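Local coordinates for protein type I site-specific restriction-modification system, R (Restriction) subunit (Vibrio vulnificus, PDB 3H1T) that probably serves as the ATP-driven DNA-translocating and DNA-cleaving subunit of a type I restriction enzyme, captured here as a fragment with two RecA-like helicase domains, at residues A339-R347 / N528-I536. Residues are numbered along the deposited sequence; the frame is centred on the assembly and turned at random.
Sequences ATPLREDNR and NSMSEFKQI
A polar interdomain contact joins the loop 339-347, which follows strand 333-338 of the first RecA-like domain, to the N-terminal part of helix 530-537 in the second, with D345 and S531 at its heart. One carboxylate oxygen, D345 OD2, accepts two bonds from the same residue: S531 N lies 3.1 Å from it, with an N-H...O angle of 155°, and S531 OG 2.9 Å. Both donors meet OD2 on its syn side, yet from opposite faces of the carboxylate plane, which helps to hold the carboxylate from turning. Because S529 is the N-cap, its OG accepting from E532 N, the acid also sits at the amino end of the helix, where the dipole should favour its negative charge. T340 OG1 adds a weak bond to S531 OG; with chi1 at 68° this hydroxyl faces the helix and also takes N346 ND2 at 2.8 Å. That same amide nitrogen reaches P341 O, so N346 ties the loop together behind the serine. Hydrocarbon packing flanks the polar centre. R343 CG rests 3.9 Å from M530 CG where the two chains cross, and K534 brings CE within 3.8 Å of P341 CD. With its chain bent at chi2 (-65°), R343 carries its guanidinium so that one face lies over P341 CG. R343 and K534 share D567 through salt bridges. A339 and T340 close the T-A-T sequence that fits motif III of superfamily 2 helicases, and the helix, from Q535 onward, leads into a sequence resembling motif VI; the contact thus belongs to the cleft between paired RecA-like domains.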
loop_
_atom_site.group_PDB
_atom_site.type_symbol
_atom_site.label_atom_id
_atom_site.label_comp_id
_atom_site.label_asym_id
_atom_site.label_seq_id
_atom_site.Cartn_x
_atom_site.Cartn_y
_atom_site.Cartn_z
ATOM N N ALA A 339 -7.044 -3.260 2.369
ATOM C CA ALA A 339 -5.685 -3.095 2.870
ATOM C C ALA A 339 -5.166 -4.300 3.661
ATOM O O ALA A 339 -4.006 -4.339 4.050
ATOM C CB ALA A 339 -5.605 -1.828 3.725
ATOM N N THR A 340 -6.020 -5.284 3.888
ATOM C CA THR A 340 -5.615 -6.465 4.632
ATOM C C THR A 340 -5.844 -7.703 3.768
ATOM O O THR A 340 -6.808 -7.760 3.007
ATOM C CB THR A 340 -6.405 -6.554 5.965
ATOM O OG1 THR A 340 -7.777 -6.825 5.694
ATOM C CG2 THR A 340 -6.348 -5.213 6.697
ATOM N N PRO A 341 -4.946 -8.704 3.857
ATOM C CA PRO A 341 -5.075 -9.930 3.063
ATOM C C PRO A 341 -6.114 -10.879 3.654
ATOM O O PRO A 341 -6.627 -10.643 4.739
ATOM C CB PRO A 341 -3.677 -10.508 3.122
ATOM C CG PRO A 341 -3.296 -10.229 4.536
ATOM C CD PRO A 341 -3.743 -8.768 4.708
ATOM N N LEU A 342 -6.431 -11.950 2.932
ATOM C CA LEU A 342 -7.414 -12.923 3.394
ATOM C C LEU A 342 -6.966 -13.547 4.708
ATOM O O LEU A 342 -5.962 -14.255 4.752
ATOM C CB LEU A 342 -7.593 -14.045 2.372
ATOM C CG LEU A 342 -8.924 -14.818 2.405
ATOM C CD1 LEU A 342 -8.740 -16.122 1.670
ATOM C CD2 LEU A 342 -9.369 -15.094 3.838
ATOM N N ARG A 343 -7.723 -13.289 5.770
ATOM C CA ARG A 343 -7.418 -13.833 7.090
ATOM C C ARG A 343 -8.731 -14.309 7.730
ATOM O O ARG A 343 -9.694 -14.582 7.014
ATOM C CB ARG A 343 -6.713 -12.777 7.949
ATOM C CG ARG A 343 -5.323 -12.349 7.417
ATOM C CD ARG A 343 -4.336 -13.516 7.458
ATOM N NE ARG A 343 -2.956 -13.156 7.136
ATOM C CZ ARG A 343 -2.405 -13.296 5.930
ATOM N NH1 ARG A 343 -3.112 -13.791 4.921
ATOM N NH2 ARG A 343 -1.143 -12.938 5.730
ATOM N N GLU A 344 -8.810 -14.392 9.051
ATOM C CA GLU A 344 -10.026 -14.891 9.699
ATOM C C GLU A 344 -11.275 -14.017 9.739
ATOM O O GLU A 344 -12.398 -14.537 9.638
ATOM C CB GLU A 344 -9.701 -15.339 11.116
ATOM C CG GLU A 344 -8.759 -16.522 11.160
ATOM C CD GLU A 344 -8.655 -17.132 12.534
ATOM O OE1 GLU A 344 -8.255 -16.417 13.482
ATOM O OE2 GLU A 344 -8.978 -18.334 12.656
ATOM N N ASP A 345 -11.111 -12.709 9.896
ATOM C CA ASP A 345 -12.251 -11.790 9.964
ATOM C C ASP A 345 -12.639 -11.287 8.569
ATOM O O ASP A 345 -13.715 -10.730 8.357
ATOM C CB ASP A 345 -11.853 -10.611 10.870
ATOM C CG ASP A 345 -10.706 -9.773 10.279
ATOM O OD1 ASP A 345 -9.835 -10.349 9.585
ATOM O OD2 ASP A 345 -10.673 -8.546 10.523
ATOM N N ASN A 346 -11.755 -11.560 7.622
ATOM C CA ASN A 346 -11.809 -11.131 6.222
ATOM C C ASN A 346 -12.555 -11.897 5.118
ATOM O O ASN A 346 -12.882 -11.306 4.075
ATOM C CB ASN A 346 -10.353 -10.960 5.754
ATOM C CG ASN A 346 -9.991 -9.516 5.530
ATOM O OD1 ASN A 346 -10.726 -8.614 5.955
ATOM N ND2 ASN A 346 -8.859 -9.275 4.881
ATOM N N ARG A 347 -12.783 -13.192 5.302
ATOM C CA ARG A 347 -13.408 -14.049 4.281
ATOM C C ARG A 347 -14.571 -13.576 3.388
ATOM O O ARG A 347 -14.526 -13.803 2.160
ATOM C CB ARG A 347 -13.748 -15.365 4.934
ATOM C CG ARG A 347 -12.576 -15.853 5.767
ATOM C CD ARG A 347 -12.491 -17.341 5.744
ATOM N NE ARG A 347 -11.832 -17.858 6.938
ATOM C CZ ARG A 347 -10.515 -18.005 7.087
ATOM N NH1 ARG A 347 -9.667 -17.669 6.114
ATOM N NH2 ARG A 347 -10.044 -18.526 8.213
ATOM N N ASN A 528 -9.764 -6.741 18.650
ATOM C CA ASN A 528 -10.603 -7.899 18.408
ATOM C C ASN A 528 -10.580 -8.456 16.993
ATOM O O ASN A 528 -11.315 -9.401 16.696
ATOM C CB ASN A 528 -12.057 -7.617 18.819
ATOM C CG ASN A 528 -12.795 -8.889 19.267
ATOM O OD1 ASN A 528 -13.291 -9.672 18.444
ATOM N ND2 ASN A 528 -12.850 -9.102 20.579
ATOM N N SER A 529 -9.743 -7.899 16.120
ATOM C CA SER A 529 -9.660 -8.411 14.749
ATOM C C SER A 529 -8.336 -8.114 14.041
ATOM O O SER A 529 -7.646 -7.147 14.353
ATOM C CB SER A 529 -10.837 -7.889 13.907
ATOM O OG SER A 529 -10.600 -6.588 13.396
HETATM N N MSE A 530 -7.987 -8.966 13.082
HETATM C CA MSE A 530 -6.755 -8.809 12.315
HETATM C C MSE A 530 -6.765 -7.514 11.496
HETATM O O MSE A 530 -5.740 -6.847 11.371
HETATM C CB MSE A 530 -6.559 -10.017 11.389
HETATM C CG MSE A 530 -5.329 -9.947 10.481
HETATM SE SE MSE A 530 -3.597 -9.896 11.388
HETATM C CE MSE A 530 -3.363 -11.794 11.682
ATOM N N SER A 531 -7.919 -7.167 10.928
ATOM C CA SER A 531 -8.052 -5.943 10.136
ATOM C C SER A 531 -7.758 -4.721 10.994
ATOM O O SER A 531 -7.061 -3.811 10.560
ATOM C CB SER A 531 -9.459 -5.822 9.533
ATOM O OG SER A 531 -9.653 -6.777 8.494
ATOM N N GLU A 532 -8.276 -4.719 12.221
ATOM C CA GLU A 532 -8.064 -3.605 13.145
ATOM C C GLU A 532 -6.609 -3.524 13.550
ATOM O O GLU A 532 -6.054 -2.447 13.630
ATOM C CB GLU A 532 -8.930 -3.745 14.406
ATOM C CG GLU A 532 -8.637 -2.684 15.475
ATOM C CD GLU A 532 -9.686 -2.606 16.582
ATOM O OE1 GLU A 532 -9.738 -3.497 17.460
ATOM O OE2 GLU A 532 -10.470 -1.637 16.569
ATOM N N PHE A 533 -5.992 -4.670 13.801
ATOM C CA PHE A 533 -4.596 -4.682 14.196
ATOM C C PHE A 533 -3.721 -4.018 13.129
ATOM O O PHE A 533 -2.902 -3.149 13.426
ATOM C CB PHE A 533 -4.113 -6.118 14.429
ATOM C CG PHE A 533 -2.681 -6.204 14.862
ATOM C CD1 PHE A 533 -2.326 -5.992 16.193
ATOM C CD2 PHE A 533 -1.677 -6.487 13.932
ATOM C CE1 PHE A 533 -0.976 -6.060 16.595
ATOM C CE2 PHE A 533 -0.334 -6.561 14.316
ATOM C CZ PHE A 533 0.020 -6.346 15.654
ATOM N N LYS A 534 -3.906 -4.444 11.885
ATOM C CA LYS A 534 -3.132 -3.909 10.773
ATOM C C LYS A 534 -3.377 -2.430 10.509
ATOM O O LYS A 534 -2.503 -1.736 9.990
ATOM C CB LYS A 534 -3.406 -4.708 9.501
ATOM C CG LYS A 534 -2.864 -6.133 9.556
ATOM C CD LYS A 534 -2.619 -6.708 8.170
ATOM C CE LYS A 534 -2.357 -8.224 8.223
ATOM N NZ LYS A 534 -1.107 -8.634 8.945
ATOM N N GLN A 535 -4.571 -1.952 10.844
ATOM C CA GLN A 535 -4.903 -0.549 10.669
ATOM C C GLN A 535 -4.138 0.241 11.724
ATOM O O GLN A 535 -3.622 1.328 11.455
ATOM C CB GLN A 535 -6.405 -0.316 10.850
ATOM C CG GLN A 535 -7.261 -0.724 9.663
ATOM C CD GLN A 535 -8.743 -0.574 9.951
ATOM O OE1 GLN A 535 -9.592 -0.924 9.129
ATOM N NE2 GLN A 535 -9.064 -0.043 11.124
ATOM N N ILE A 536 -4.063 -0.315 12.928
ATOM C CA ILE A 536 -3.364 0.339 14.016
ATOM C C ILE A 536 -1.893 0.434 13.652
ATOM O O ILE A 536 -1.316 1.529 13.652
ATOM C CB ILE A 536 -3.571 -0.424 15.344
ATOM C CG1 ILE A 536 -5.006 -0.195 15.842
ATOM C CG2 ILE A 536 -2.587 0.049 16.391
ATOM C CD1 ILE A 536 -5.391 -1.031 17.041
#